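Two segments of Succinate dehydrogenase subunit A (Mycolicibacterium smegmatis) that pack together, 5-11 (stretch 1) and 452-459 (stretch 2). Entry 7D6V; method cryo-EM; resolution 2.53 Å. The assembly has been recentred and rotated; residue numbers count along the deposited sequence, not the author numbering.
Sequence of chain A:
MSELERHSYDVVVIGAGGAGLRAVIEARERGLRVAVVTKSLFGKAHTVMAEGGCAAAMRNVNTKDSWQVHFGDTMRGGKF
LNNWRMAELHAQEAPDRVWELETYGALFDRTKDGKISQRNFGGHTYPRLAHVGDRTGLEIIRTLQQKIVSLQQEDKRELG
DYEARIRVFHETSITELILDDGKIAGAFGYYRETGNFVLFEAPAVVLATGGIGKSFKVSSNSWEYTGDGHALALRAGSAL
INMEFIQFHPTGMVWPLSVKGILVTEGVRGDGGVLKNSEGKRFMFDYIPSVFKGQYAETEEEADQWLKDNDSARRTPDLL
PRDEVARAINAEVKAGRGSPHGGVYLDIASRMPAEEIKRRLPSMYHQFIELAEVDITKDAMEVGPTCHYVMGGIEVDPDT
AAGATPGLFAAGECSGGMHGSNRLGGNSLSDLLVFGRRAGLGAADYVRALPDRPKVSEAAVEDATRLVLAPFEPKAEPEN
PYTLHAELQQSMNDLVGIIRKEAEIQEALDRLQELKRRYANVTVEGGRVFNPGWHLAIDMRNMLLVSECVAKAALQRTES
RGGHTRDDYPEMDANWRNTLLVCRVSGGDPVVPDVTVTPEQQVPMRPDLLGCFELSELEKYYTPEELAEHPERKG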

ATOM      1  N   GLU A   5       8.155 -27.097  18.395  1.00 17.90           N
ATOM      2  CA  GLU A   5       8.590 -25.858  19.029  1.00 17.90           C
ATOM      3  C   GLU A   5       7.441 -25.305  19.860  1.00 17.90           C
ATOM      4  O   GLU A   5       6.384 -24.985  19.316  1.00 17.90           O
ATOM      5  CB  GLU A   5       9.042 -24.839  17.984  1.00 17.90           C
ATOM      6  CG  GLU A   5       9.222 -23.436  18.525  1.00 17.90           C
ATOM      7  CD  GLU A   5       9.788 -22.483  17.495  1.00 17.90           C
ATOM      8  OE1 GLU A   5      10.849 -22.792  16.918  1.00 17.90           O
ATOM      9  OE2 GLU A   5       9.171 -21.424  17.259  1.00 17.90           O
ATOM     10  N   ARG A   6       7.651 -25.173  21.167  1.00 18.91           N
ATOM     11  CA  ARG A   6       6.584 -24.834  22.100  1.00 18.91           C
ATOM     12  C   ARG A   6       6.798 -23.455  22.706  1.00 18.91           C
ATOM     13  O   ARG A   6       7.910 -23.107  23.114  1.00 18.91           O
ATOM     14  CB  ARG A   6       6.484 -25.868  23.220  1.00 18.91           C
ATOM     15  CG  ARG A   6       6.351 -27.289  22.733  1.00 18.91           C
ATOM     16  CD  ARG A   6       6.557 -28.264  23.870  1.00 18.91           C
ATOM     17  NE  ARG A   6       5.343 -28.432  24.659  1.00 18.91           N
ATOM     18  CZ  ARG A   6       4.569 -29.509  24.611  1.00 18.91           C
ATOM     19  NH1 ARG A   6       3.483 -29.580  25.365  1.00 18.91           N
ATOM     20  NH2 ARG A   6       4.884 -30.514  23.806  1.00 18.91           N
ATOM     21  N   HIS A   7       5.720 -22.681  22.772  1.00 17.92           N
ATOM     22  CA  HIS A   7       5.725 -21.364  23.389  1.00 17.92           C
ATOM     23  C   HIS A   7       4.588 -21.273  24.395  1.00 17.92           C
ATOM     24  O   HIS A   7       3.543 -21.907  24.232  1.00 17.92           O
ATOM     25  CB  HIS A   7       5.587 -20.257  22.345  1.00 17.92           C
ATOM     26  CG  HIS A   7       6.648 -20.287  21.292  1.00 17.92           C
ATOM     27  ND1 HIS A   7       7.926 -19.819  21.509  1.00 17.92           N
ATOM     28  CD2 HIS A   7       6.621 -20.727  20.013  1.00 17.92           C
ATOM     29  CE1 HIS A   7       8.641 -19.973  20.411  1.00 17.92           C
ATOM     30  NE2 HIS A   7       7.873 -20.521  19.487  1.00 17.92           N
ATOM     31  N   SER A   8       4.802 -20.481  25.441  1.00 18.32           N
ATOM     32  CA  SER A   8       3.832 -20.312  26.515  1.00 18.32           C
ATOM     33  C   SER A   8       3.462 -18.840  26.618  1.00 18.32           C
ATOM     34  O   SER A   8       4.340 -17.987  26.780  1.00 18.32           O
ATOM     35  CB  SER A   8       4.392 -20.820  27.842  1.00 18.32           C
ATOM     36  OG  SER A   8       3.395 -20.834  28.844  1.00 18.32           O
ATOM     37  N   TYR A   9       2.167 -18.547  26.522  1.00 17.74           N
ATOM     38  CA  TYR A   9       1.667 -17.181  26.573  1.00 17.74           C
ATOM     39  C   TYR A   9       0.353 -17.155  27.338  1.00 17.74           C
ATOM     40  O   TYR A   9      -0.193 -18.194  27.713  1.00 17.74           O
ATOM     41  CB  TYR A   9       1.486 -16.597  25.169  1.00 17.74           C
ATOM     42  CG  TYR A   9       2.787 -16.271  24.483  1.00 17.74           C
ATOM     43  CD1 TYR A   9       3.406 -15.048  24.677  1.00 17.74           C
ATOM     44  CD2 TYR A   9       3.405 -17.194  23.653  1.00 17.74           C
ATOM     45  CE1 TYR A   9       4.597 -14.748  24.059  1.00 17.74           C
ATOM     46  CE2 TYR A   9       4.596 -16.904  23.033  1.00 17.74           C
ATOM     47  CZ  TYR A   9       5.189 -15.682  23.238  1.00 17.74           C
ATOM     48  OH  TYR A   9       6.379 -15.389  22.618  1.00 17.74           O
ATOM     49  N   ASP A  10      -0.146 -15.945  27.582  1.00 18.33           N
ATOM     50  CA  ASP A  10      -1.441 -15.770  28.230  1.00 18.33           C
ATOM     51  C   ASP A  10      -2.586 -15.775  27.227  1.00 18.33           C
ATOM     52  O   ASP A  10      -3.651 -16.334  27.505  1.00 18.33           O
ATOM     53  CB  ASP A  10      -1.464 -14.465  29.026  1.00 18.33           C
ATOM     54  CG  ASP A  10      -0.626 -14.532  30.282  1.00 18.33           C
ATOM     55  OD1 ASP A  10      -0.642 -15.581  30.957  1.00 18.33           O
ATOM     56  OD2 ASP A  10       0.049 -13.531  30.599  1.00 18.33           O
ATOM     57  N   VAL A  11      -2.391 -15.153  26.069  1.00 16.07           N
ATOM     58  CA  VAL A  11      -3.403 -15.095  25.027  1.00 16.07           C
ATOM     59  C   VAL A  11      -2.701 -15.159  23.679  1.00 16.07           C
ATOM     60  O   VAL A  11      -1.593 -14.644  23.509  1.00 16.07           O
ATOM     61  CB  VAL A  11      -4.279 -13.823  25.151  1.00 16.07           C
ATOM     62  CG1 VAL A  11      -3.444 -12.571  24.976  1.00 16.07           C
ATOM     63  CG2 VAL A  11      -5.430 -13.849  24.158  1.00 16.07           C
ATOM     64  N   ASP A 452      -6.896 -22.299  37.508  1.00 29.53           N
ATOM     65  CA  ASP A 452      -5.715 -23.004  37.032  1.00 29.53           C
ATOM     66  C   ASP A 452      -5.712 -23.012  35.511  1.00 29.53           C
ATOM     67  O   ASP A 452      -6.748 -22.833  34.865  1.00 29.53           O
ATOM     68  CB  ASP A 452      -5.636 -24.431  37.612  1.00 29.53           C
ATOM     69  CG  ASP A 452      -6.849 -25.287  37.272  1.00 29.53           C
ATOM     70  OD1 ASP A 452      -7.261 -26.082  38.143  1.00 29.53           O
ATOM     71  OD2 ASP A 452      -7.386 -25.195  36.150  1.00 29.53           O
ATOM     72  N   ARG A 453      -4.535 -23.213  34.946  1.00 26.02           N
ATOM     73  CA  ARG A 453      -4.418 -23.106  33.496  1.00 26.02           C
ATOM     74  C   ARG A 453      -4.603 -24.470  32.844  1.00 26.02           C
ATOM     75  O   ARG A 453      -4.024 -25.457  33.313  1.00 26.02           O
ATOM     76  CB  ARG A 453      -3.070 -22.525  33.106  1.00 26.02           C
ATOM     77  CG  ARG A 453      -2.977 -21.029  33.327  1.00 26.02           C
ATOM     78  CD  ARG A 453      -1.538 -20.570  33.376  1.00 26.02           C
ATOM     79  NE  ARG A 453      -0.938 -20.512  32.050  1.00 26.02           N
ATOM     80  CZ  ARG A 453      -0.806 -19.395  31.343  1.00 26.02           C
ATOM     81  NH1 ARG A 453      -1.235 -18.242  31.838  1.00 26.02           N
ATOM     82  NH2 ARG A 453      -0.245 -19.433  30.141  1.00 26.02           N
ATOM     83  N   PRO A 454      -5.404 -24.559  31.785  1.00 25.67           N
ATOM     84  CA  PRO A 454      -5.572 -25.838  31.088  1.00 25.67           C
ATOM     85  C   PRO A 454      -4.278 -26.299  30.438  1.00 25.67           C
ATOM     86  O   PRO A 454      -3.443 -25.496  30.019  1.00 25.67           O
ATOM     87  CB  PRO A 454      -6.649 -25.531  30.040  1.00 25.67           C
ATOM     88  CG  PRO A 454      -6.644 -24.045  29.906  1.00 25.67           C
ATOM     89  CD  PRO A 454      -6.282 -23.511  31.242  1.00 25.67           C
ATOM     90  N   LYS A 455      -4.125 -27.616  30.349  1.00 26.62           N
ATOM     91  CA  LYS A 455      -2.897 -28.247  29.889  1.00 26.62           C
ATOM     92  C   LYS A 455      -3.113 -28.926  28.544  1.00 26.62           C
ATOM     93  O   LYS A 455      -4.112 -29.623  28.343  1.00 26.62           O
ATOM     94  CB  LYS A 455      -2.407 -29.270  30.914  1.00 26.62           C
ATOM     95  CG  LYS A 455      -1.981 -28.650  32.228  1.00 26.62           C
ATOM     96  CD  LYS A 455      -1.492 -29.695  33.212  1.00 26.62           C
ATOM     97  CE  LYS A 455      -0.984 -29.043  34.486  1.00 26.62           C
ATOM     98  NZ  LYS A 455      -2.080 -28.387  35.245  1.00 26.62           N
ATOM     99  N   VAL A 456      -2.168 -28.721  27.625  1.00 24.55           N
ATOM    100  CA  VAL A 456      -2.220 -29.398  26.336  1.00 24.55           C
ATOM    101  C   VAL A 456      -1.834 -30.861  26.507  1.00 24.55           C
ATOM    102  O   VAL A 456      -0.881 -31.197  27.223  1.00 24.55           O
ATOM    103  CB  VAL A 456      -1.311 -28.699  25.310  1.00 24.55           C
ATOM    104  CG1 VAL A 456      -1.808 -27.300  25.030  1.00 24.55           C
ATOM    105  CG2 VAL A 456       0.122 -28.655  25.801  1.00 24.55           C
ATOM    106  N   SER A 457      -2.591 -31.743  25.864  1.00 26.80           N
ATOM    107  CA  SER A 457      -2.300 -33.167  25.861  1.00 26.80           C
ATOM    108  C   SER A 457      -1.501 -33.531  24.617  1.00 26.80           C
ATOM    109  O   SER A 457      -1.686 -32.948  23.547  1.00 26.80           O
ATOM    110  CB  SER A 457      -3.586 -33.992  25.914  1.00 26.80           C
ATOM    111  OG  SER A 457      -4.329 -33.850  24.718  1.00 26.80           O
ATOM    112  N   GLU A 458      -0.603 -34.505  24.772  1.00 27.97           N
ATOM    113  CA  GLU A 458       0.265 -34.884  23.663  1.00 27.97           C
ATOM    114  C   GLU A 458      -0.490 -35.642  22.579  1.00 27.97           C
ATOM    115  O   GLU A 458      -0.104 -35.587  21.406  1.00 27.97           O
ATOM    116  CB  GLU A 458       1.440 -35.713  24.182  1.00 27.97           C
ATOM    117  CG  GLU A 458       2.226 -35.072  25.332  1.00 27.97           C
ATOM    118  CD  GLU A 458       2.518 -33.584  25.143  1.00 27.97           C
ATOM    119  OE1 GLU A 458       2.685 -33.128  23.990  1.00 27.97           O
ATOM    120  OE2 GLU A 458       2.579 -32.862  26.162  1.00 27.97           O
ATOM    121  N   ALA A 459      -1.562 -36.350  22.946  1.00 26.47           N
ATOM    122  CA  ALA A 459      -2.341 -37.085  21.955  1.00 26.47           C
ATOM    123  C   ALA A 459      -2.984 -36.143  20.942  1.00 26.47           C
ATOM    124  O   ALA A 459      -3.024 -36.443  19.743  1.00 26.47           O
ATOM    125  CB  ALA A 459      -3.405 -37.932  22.650  1.00 26.47           C
TER

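Two arginines, one from each segment, build this contact, and each reaches across to a carboxylate on the other side. The segments run in nearly opposite directions, 160° apart end to end, so Arg6 lies across from Val456 and Asp10 across from Arg453. The backbones stay far apart, with 10.8 Å between the CA atoms of Arg6 and Val456 and 9.5 Å between those of Asp10 and Arg453. Long side chains must therefore span the gap, and the 219 Å² buried in total is modest.

The salt bridges sit at the two ends of the contact and differ in strength. At one end, NH1 of Arg453 donates to OD1 of Asp10 at 2.9 Å, with an N-H...acceptor angle of 157°; charge and hydrogen bond coincide here. The CA-to-CB bond of Asp10 points sideways, but the end of its side chain comes nearer; chi1 is m, and OD2 is hydrogen-bonded elsewhere in the structure. At the other end, Arg6 and Glu458 meet as a two-pronged pair: NH2 of Arg6 to OE1 of Glu458 at 3.4 Å, and NH1 of Arg6 to OE2 of Glu458 at 3.5 Å. The first is nearly straight, at 170°, the second more bent, at 145°. Both bonds are weak because they are long. Glu458, in the first turn of a helix, has chi1 and chi2 both m, and the end of its side chain comes nearer than its sideways CA-to-CB bond suggests.

The one hydrogen bond to backbone is also the shortest polar contact. NH2 of Arg453 donates to the carbonyl O of Tyr9 at 2.7 Å, with an angle of 134°. Tyr9 turns its CA-to-CB bond away from the other segment, yet its main chain still supplies an acceptor. One guanidinium thus serves two consecutive residues, a carbonyl through NH2 and a carboxylate through NH1, and both oxygens lie at its edge, near its plane, where its N-H groups point.

The remaining contacts lie outside the hydrogen-bond network. CG2 of Val456 approaches NH1 of Arg6 at 3.5 Å, obliquely to the guanidinium, so the valine gives the arginine a hydrocarbon neighbor beside its charged partner. OG of Ser8 stays 4.1 Å from NH2 of Arg453, a proximity without a hydrogen bond.

Both arginines aim CA-to-CB toward the opposing segment and share the pattern m, t, p. The rule to read here is reach: long arginines, bent at chi3, bridge separated backbones, and the better-anchored one combines a carboxylate with a main-chain carbonyl.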